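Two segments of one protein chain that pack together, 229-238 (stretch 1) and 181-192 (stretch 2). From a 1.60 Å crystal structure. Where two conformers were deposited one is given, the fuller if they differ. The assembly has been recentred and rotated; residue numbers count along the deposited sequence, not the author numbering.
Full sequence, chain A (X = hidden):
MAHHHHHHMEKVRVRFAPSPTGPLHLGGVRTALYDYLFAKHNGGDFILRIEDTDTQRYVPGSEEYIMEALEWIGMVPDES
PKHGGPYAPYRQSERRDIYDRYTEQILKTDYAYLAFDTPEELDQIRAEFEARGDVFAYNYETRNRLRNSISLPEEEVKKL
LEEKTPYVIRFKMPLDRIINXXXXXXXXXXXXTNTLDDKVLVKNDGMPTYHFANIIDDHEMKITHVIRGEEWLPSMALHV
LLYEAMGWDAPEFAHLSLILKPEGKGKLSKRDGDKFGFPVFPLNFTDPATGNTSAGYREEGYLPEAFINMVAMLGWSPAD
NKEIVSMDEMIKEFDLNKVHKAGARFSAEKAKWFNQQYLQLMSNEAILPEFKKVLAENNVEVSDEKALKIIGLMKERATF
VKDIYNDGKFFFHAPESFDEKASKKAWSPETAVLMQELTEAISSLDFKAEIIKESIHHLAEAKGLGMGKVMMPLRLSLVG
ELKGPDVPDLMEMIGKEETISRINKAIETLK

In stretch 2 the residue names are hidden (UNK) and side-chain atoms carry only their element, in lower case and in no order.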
ATOM      1  N   GLY A 229       0.313  12.722   5.507  1.00 16.43           N
ATOM      2  CA  GLY A 229       1.586  12.814   4.812  1.00 15.78           C
ATOM      3  C   GLY A 229       2.183  14.212   4.805  1.00 19.27           C
ATOM      4  O   GLY A 229       1.482  15.219   4.920  1.00 17.75           O
ATOM      5  N   GLU A 230       3.509  14.269   4.607  1.00 17.12           N
ATOM      6  CA  GLU A 230       4.193  15.560   4.611  1.00 17.88           C
ATOM      7  C   GLU A 230       3.837  16.429   3.405  1.00 19.77           C
ATOM      8  O   GLU A 230       4.205  17.611   3.399  1.00 20.35           O
ATOM      9  CB  GLU A 230       5.709  15.374   4.704  1.00 27.66           C
ATOM     10  CG  GLU A 230       6.363  14.833   3.458  1.00 24.48           C
ATOM     11  CD  GLU A 230       7.892  14.889   3.509  1.00 22.99           C
ATOM     12  OE1 GLU A 230       8.463  15.933   3.910  1.00 35.09           O
ATOM     13  OE2 GLU A 230       8.522  13.892   3.115  1.00 28.37           O
ATOM     14  N   GLU A 231       3.113  15.903   2.408  1.00 21.20           N
ATOM     15  CA  GLU A 231       2.600  16.773   1.350  1.00 24.24           C
ATOM     16  C   GLU A 231       1.721  17.881   1.912  1.00 21.92           C
ATOM     17  O   GLU A 231       1.590  18.940   1.279  1.00 23.54           O
ATOM     18  CB  GLU A 231       1.822  15.963   0.290  1.00 23.80           C
ATOM     19  CG  GLU A 231       0.443  15.428   0.693  1.00 27.49           C
ATOM     20  CD  GLU A 231       0.491  14.046   1.322  1.00 29.14           C
ATOM     21  OE1 GLU A 231       1.612  13.581   1.649  1.00 32.05           O
ATOM     22  OE2 GLU A 231      -0.595  13.416   1.473  1.00 31.49           O
ATOM     23  N   TRP A 232       1.135  17.661   3.088  1.00 19.68           N
ATOM     24  CA  TRP A 232       0.303  18.643   3.770  1.00 17.21           C
ATOM     25  C   TRP A 232       1.087  19.589   4.667  1.00 20.77           C
ATOM     26  O   TRP A 232       0.512  20.579   5.143  1.00 19.02           O
ATOM     27  CB  TRP A 232      -0.747  17.948   4.639  1.00 17.16           C
ATOM     28  CG  TRP A 232      -1.819  17.278   3.871  1.00 16.93           C
ATOM     29  CD1 TRP A 232      -1.920  15.944   3.606  1.00 19.50           C
ATOM     30  CD2 TRP A 232      -2.968  17.899   3.281  1.00 18.72           C
ATOM     31  NE1 TRP A 232      -3.064  15.696   2.882  1.00 22.34           N
ATOM     32  CE2 TRP A 232      -3.722  16.876   2.666  1.00 22.59           C
ATOM     33  CE3 TRP A 232      -3.433  19.218   3.215  1.00 21.40           C
ATOM     34  CZ2 TRP A 232      -4.910  17.127   1.987  1.00 29.04           C
ATOM     35  CZ3 TRP A 232      -4.625  19.471   2.535  1.00 24.23           C
ATOM     36  CH2 TRP A 232      -5.349  18.418   1.932  1.00 28.54           C
ATOM     37  N   LEU A 233       2.362  19.302   4.940  1.00 18.79           N
ATOM     38  CA  LEU A 233       3.095  20.123   5.900  1.00 19.88           C
ATOM     39  C   LEU A 233       3.183  21.599   5.512  1.00 18.24           C
ATOM     40  O   LEU A 233       3.076  22.447   6.415  1.00 19.10           O
ATOM     41  CB  LEU A 233       4.496  19.533   6.130  1.00 20.63           C
ATOM     42  CG  LEU A 233       5.278  20.120   7.309  1.00 22.08           C
ATOM     43  CD1 LEU A 233       4.545  19.913   8.632  1.00 21.16           C
ATOM     44  CD2 LEU A 233       6.654  19.459   7.354  1.00 31.59           C
ATOM     45  N   PRO A 234       3.352  21.989   4.243  1.00 20.47           N
ATOM     46  CA  PRO A 234       3.391  23.429   3.942  1.00 20.80           C
ATOM     47  C   PRO A 234       2.077  24.141   4.213  1.00 16.68           C
ATOM     48  O   PRO A 234       2.080  25.378   4.289  1.00 20.16           O
ATOM     49  CB  PRO A 234       3.756  23.472   2.454  1.00 23.89           C
ATOM     50  CG  PRO A 234       4.485  22.156   2.219  1.00 23.77           C
ATOM     51  CD  PRO A 234       3.726  21.177   3.069  1.00 19.85           C
ATOM     52  N   SER A 235       0.971  23.405   4.367  1.00 18.69           N
ATOM     53  CA  SER A 235      -0.339  23.973   4.678  1.00 16.99           C
ATOM     54  C   SER A 235      -0.659  23.988   6.168  1.00 16.03           C
ATOM     55  O   SER A 235      -1.742  24.459   6.555  1.00 15.54           O
ATOM     56  CB  SER A 235      -1.431  23.189   3.940  1.00 19.94           C
ATOM     57  OG  SER A 235      -1.209  23.255   2.545  1.00 24.13           O
ATOM     58  N   MET A 236       0.224  23.453   7.008  1.00 15.70           N
ATOM     59  CA  MET A 236      -0.079  23.361   8.430  1.00 14.58           C
ATOM     60  C   MET A 236      -0.285  24.740   9.059  1.00 14.77           C
ATOM     61  O   MET A 236      -1.179  24.911   9.900  1.00 16.15           O
ATOM     62  CB  MET A 236       1.027  22.586   9.144  1.00 16.47           C
ATOM     63  CG  MET A 236       0.717  22.330  10.605  1.00 16.31           C
ATOM     64  SD  MET A 236       2.074  21.430  11.389  1.00 19.92           S
ATOM     65  CE  MET A 236       1.568  21.525  13.099  1.00 19.80           C
ATOM     66  N   ALA A 237       0.532  25.731   8.679  1.00 16.29           N
ATOM     67  CA  ALA A 237       0.352  27.072   9.229  1.00 16.74           C
ATOM     68  C   ALA A 237      -1.029  27.621   8.890  1.00 16.11           C
ATOM     69  O   ALA A 237      -1.719  28.170   9.756  1.00 14.55           O
ATOM     70  CB  ALA A 237       1.454  28.007   8.711  1.00 15.76           C
ATOM     71  N   LEU A 238      -1.459  27.472   7.629  1.00 14.99           N
ATOM     72  CA  LEU A 238      -2.813  27.863   7.254  1.00 16.60           C
ATOM     73  C   LEU A 238      -3.848  27.173   8.129  1.00 13.76           C
ATOM     74  O   LEU A 238      -4.803  27.801   8.598  1.00 14.00           O
ATOM     75  CB  LEU A 238      -3.064  27.527   5.781  1.00 16.22           C
ATOM     76  CG  LEU A 238      -4.522  27.695   5.325  1.00 15.41           C
ATOM     77  CD1 LEU A 238      -4.956  29.180   5.372  1.00 17.66           C
ATOM     78  CD2 LEU A 238      -4.690  27.126   3.929  1.00 15.29           C
ATOM     79  N   UNK A 181       4.909  26.439  15.003  1.00 16.13           N
ATOM     80  CA  UNK A 181       4.246  25.154  14.827  1.00 17.13           C
ATOM     81  C   UNK A 181       4.956  24.066  15.627  1.00 16.10           C
ATOM     82  O   UNK A 181       6.146  24.159  15.941  1.00 17.57           O
ATOM     83  c   UNK A 181       3.373  25.790  12.535  1.00 24.59           C
ATOM     84  c   UNK A 181       4.196  24.772  13.341  1.00 19.14           C
ATOM     85  c   UNK A 181       1.910  25.724  12.942  1.00 21.16           C
ATOM     86  c   UNK A 181       3.512  25.569  11.050  1.00 30.77           C
ATOM     87  N   UNK A 182       4.200  23.032  15.981  1.00 15.93           N
ATOM     88  CA  UNK A 182       4.745  21.919  16.750  1.00 15.53           C
ATOM     89  C   UNK A 182       4.113  20.649  16.206  1.00 16.41           C
ATOM     90  O   UNK A 182       2.911  20.431  16.389  1.00 21.44           O
ATOM     91  o   UNK A 182       5.875  20.214  18.617  1.00 21.93           O
ATOM     92  n   UNK A 182       5.121  21.296  20.424  1.00 29.73           N
ATOM     93  c   UNK A 182       5.207  21.110  19.111  1.00 24.29           C
ATOM     94  c   UNK A 182       4.444  22.085  18.242  1.00 17.92           C
ATOM     95  N   UNK A 183       4.917  19.822  15.547  1.00 14.11           N
ATOM     96  CA  UNK A 183       4.450  18.575  14.950  1.00 15.40           C
ATOM     97  C   UNK A 183       4.993  17.391  15.741  1.00 14.68           C
ATOM     98  O   UNK A 183       6.142  17.402  16.178  1.00 17.56           O
ATOM     99  o   UNK A 183       3.095  17.457  12.404  1.00 18.48           O
ATOM    100  o   UNK A 183       4.943  16.250  12.617  1.00 16.59           O
ATOM    101  c   UNK A 183       4.278  17.305  12.763  1.00 16.15           C
ATOM    102  c   UNK A 183       4.916  18.475  13.492  1.00 16.26           C
ATOM    103  N   UNK A 184       4.167  16.344  15.888  1.00 14.98           N
ATOM    104  CA  UNK A 184       4.587  15.173  16.655  1.00 16.05           C
ATOM    105  C   UNK A 184       5.798  14.500  16.015  1.00 17.72           C
ATOM    106  O   UNK A 184       6.709  14.047  16.716  1.00 21.68           O
ATOM    107  c   UNK A 184       3.405  14.194  16.818  1.00 17.59           C
ATOM    108  c   UNK A 184       2.375  14.765  17.795  1.00 17.81           C
ATOM    109  c   UNK A 184       1.030  13.996  17.773  1.00 19.29           C
ATOM    110  c   UNK A 184       3.898  12.814  17.291  1.00 19.02           C
ATOM    111  N   UNK A 185       5.832  14.420  14.684  1.00 19.33           N
ATOM    112  CA  UNK A 185       6.958  13.795  13.984  1.00 17.08           C
ATOM    113  C   UNK A 185       8.094  14.783  13.762  1.00 19.73           C
ATOM    114  O   UNK A 185       9.266  14.477  14.018  1.00 21.23           O
ATOM    115  c   UNK A 185       5.283  12.296  12.775  1.00 31.51           C
ATOM    116  c   UNK A 185       6.502  13.213  12.628  1.00 20.00           C
ATOM    117  c   UNK A 185       5.588  10.977  13.375  1.00 30.37           C
ATOM    118  c   UNK A 185       7.677  12.490  11.949  1.00 18.28           C
ATOM    119  N   UNK A 186       7.759  15.961  13.240  1.00 20.28           N
ATOM    120  CA  UNK A 186       8.769  16.876  12.723  1.00 19.30           C
ATOM    121  C   UNK A 186       9.290  17.857  13.762  1.00 22.60           C
ATOM    122  O   UNK A 186      10.288  18.539  13.490  1.00 21.94           O
ATOM    123  c   UNK A 186       8.208  17.644  11.524  1.00 19.50           C
ATOM    124  c   UNK A 186       9.127  16.204   9.650  1.00 37.60           C
ATOM    125  n   UNK A 186      10.468  18.403   7.034  1.00 34.52           N
ATOM    126  n   UNK A 186       9.008  16.629   6.875  1.00 30.77           N
ATOM    127  c   UNK A 186       7.872  16.748  10.316  1.00 23.65           C
ATOM    128  n   UNK A 186       9.854  17.243   8.923  1.00 40.91           N
ATOM    129  c   UNK A 186       9.773  17.428   7.612  1.00 32.20           C
ATOM    130  N   UNK A 187       8.660  17.943  14.931  1.00 19.27           N
ATOM    131  CA  UNK A 187       9.123  18.853  15.976  1.00 18.87           C
ATOM    132  C   UNK A 187       8.639  20.282  15.782  1.00 17.41           C
ATOM    133  O   UNK A 187       7.661  20.568  15.083  1.00 17.12           O
ATOM    134  N   UNK A 188       9.359  21.197  16.431  1.00 18.61           N
ATOM    135  CA  UNK A 188       9.008  22.616  16.421  1.00 18.04           C
ATOM    136  C   UNK A 188       9.681  23.315  15.255  1.00 17.64           C
ATOM    137  O   UNK A 188      10.864  23.086  14.967  1.00 20.20           O
ATOM    138  c   UNK A 188       8.635  22.817  18.952  1.00 19.06           C
ATOM    139  n   UNK A 188       8.959  23.669  22.644  1.00 31.48           N
ATOM    140  c   UNK A 188       9.420  23.294  17.728  1.00 19.02           C
ATOM    141  c   UNK A 188       8.406  22.994  21.427  1.00 27.61           C
ATOM    142  c   UNK A 188       9.227  23.396  20.217  1.00 24.57           C
ATOM    143  N   UNK A 189       8.922  24.190  14.601  1.00 15.58           N
ATOM    144  CA  UNK A 189       9.465  25.023  13.538  1.00 18.50           C
ATOM    145  C   UNK A 189       8.565  26.240  13.406  1.00 18.56           C
ATOM    146  O   UNK A 189       7.420  26.240  13.876  1.00 18.22           O
ATOM    147  c   UNK A 189       6.414  24.061  10.132  1.00 21.71           C
ATOM    148  c   UNK A 189       9.575  24.254  12.209  1.00 17.28           C
ATOM    149  c   UNK A 189       5.819  22.909  10.622  1.00 23.33           C
ATOM    150  c   UNK A 189       7.659  22.631  12.149  1.00 19.18           C
ATOM    151  c   UNK A 189       7.623  24.487  10.651  1.00 21.43           C
ATOM    152  c   UNK A 189       6.442  22.197  11.633  1.00 23.35           C
ATOM    153  c   UNK A 189       8.260  23.783  11.665  1.00 20.66           C
ATOM    154  N   UNK A 190       9.103  27.286  12.785  1.00 17.86           N
ATOM    155  CA  UNK A 190       8.383  28.537  12.605  0.75 18.21           C
ATOM    156  C   UNK A 190       8.319  28.914  11.133  1.00 17.93           C
ATOM    157  O   UNK A 190       9.229  28.605  10.355  1.00 20.92           O
ATOM    158  o   UNK A 190       9.133  29.369  14.758  0.75 23.25           O
ATOM    159  c   UNK A 190       9.046  29.680  13.377  0.75 17.68           C
ATOM    160  N   UNK A 191       7.242  29.606  10.768  1.00 16.84           N
ATOM    161  CA  UNK A 191       6.935  30.022   9.395  0.54 18.31           C
ATOM    162  C   UNK A 191       6.453  31.470   9.436  1.00 17.83           C
ATOM    163  O   UNK A 191       5.569  31.780  10.241  1.00 17.95           O
ATOM    164  c   UNK A 191       5.830  29.125   8.789  0.54 20.88           C
ATOM    165  c   UNK A 191       5.293  29.672   7.446  0.54 16.95           C
ATOM    166  c   UNK A 191       6.297  27.666   8.669  0.54 19.00           C
ATOM    167  N   UNK A 192       6.963  32.332   8.561  1.00 15.78           N
ATOM    168  CA  UNK A 192       6.415  33.674   8.429  1.00 15.13           C
ATOM    169  C   UNK A 192       5.287  33.664   7.403  1.00 16.85           C
ATOM    170  O   UNK A 192       5.431  33.110   6.306  1.00 15.44           O
ATOM    171  o   UNK A 192       6.165  36.581   7.476  1.00 15.28           O
ATOM    172  n   UNK A 192       7.682  36.838   9.113  1.00 16.61           N
ATOM    173  c   UNK A 192       7.512  34.671   8.025  1.00 14.37           C
ATOM    174  c   UNK A 192       7.063  36.122   8.181  1.00 14.17           C
TER

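Position 181 carries four carbons, forked at the second. One tip lies 3.8 Å from Ala237 N and 4.0 Å from Ala237 CB, and the first carbon is 4.2 Å from Met236 CE. A fork one carbon out from CB means Leu181.

Position 182 has two carbons, the second bearing one oxygen and one nitrogen: an amide, Asn182. Its CB points away from stretch 1, so the backbone makes the contact, Asn182 O lying 3.7 Å from Met236 CE.

At 183 two carbons end in two oxygens, one of them 4.2 Å from Met236 SD. The other oxygen accepts hydrogen bonds from the backbone N of 185 and of 186, at 2.9 Å each. Two oxygens on the second carbon make a carboxylate, so this is Asp183; the two hydrogen bonds tie it to the backbone of the turn.

Positions 184 and 185 each show four carbons forked at the first, with one arm two carbons long: Ile184 and Ile185. Neither reaches stretch 1.

Position 186 runs three carbons, a nitrogen, then a carbon with two more nitrogens. One terminal nitrogen sits 3.1 Å from Glu230 OE1 and 3.7 Å from Leu233 CD2. The guanidinium identifies Arg186.

Position 187 has no side-chain atoms, and at phi 82° and psi -160° a CB would jam against the carbonyl O before it. This is Gly187, dictated by the backbone rather than by stretch 1.

Position 188 extends four carbons in a row to a nitrogen, far from stretch 1: Lys188.

Position 189 has one carbon and a six-carbon ring without a hydroxyl, its tip 3.8 Å from Leu233 CD1 and 4.1 Å from Met236 SD. It is Phe189.

Position 190, one carbon and one oxygen, is Ser190, without contact. Position 191 has one carbon carrying two, one of them 4.4 Å from Ala237 CB: Val191. Position 192 repeats the amide pattern, out of reach: Asn192.

The rule is a hairpin that offers one side. Backbone bonds pair Leu181 with Phe189 and Asp183 with Gly187, while Leu181, Asp183, Phe189 and Val191 all direct CB toward stretch 1. Met236, extended with all three chi angles t, reaches among the first three of these, and Leu233 meets the Phe189 ring obliquely. At the turn, Arg186 NH1 donates to Glu230 OE1 in a salt bridge, the carboxylate near the guanidinium plane while Leu233 CD2 covers one face. A single polar link thus joins a largely apolar contact, which buries 421 Å² in total.

Stretch 2 (181-192) LNDIIRGKFSVN
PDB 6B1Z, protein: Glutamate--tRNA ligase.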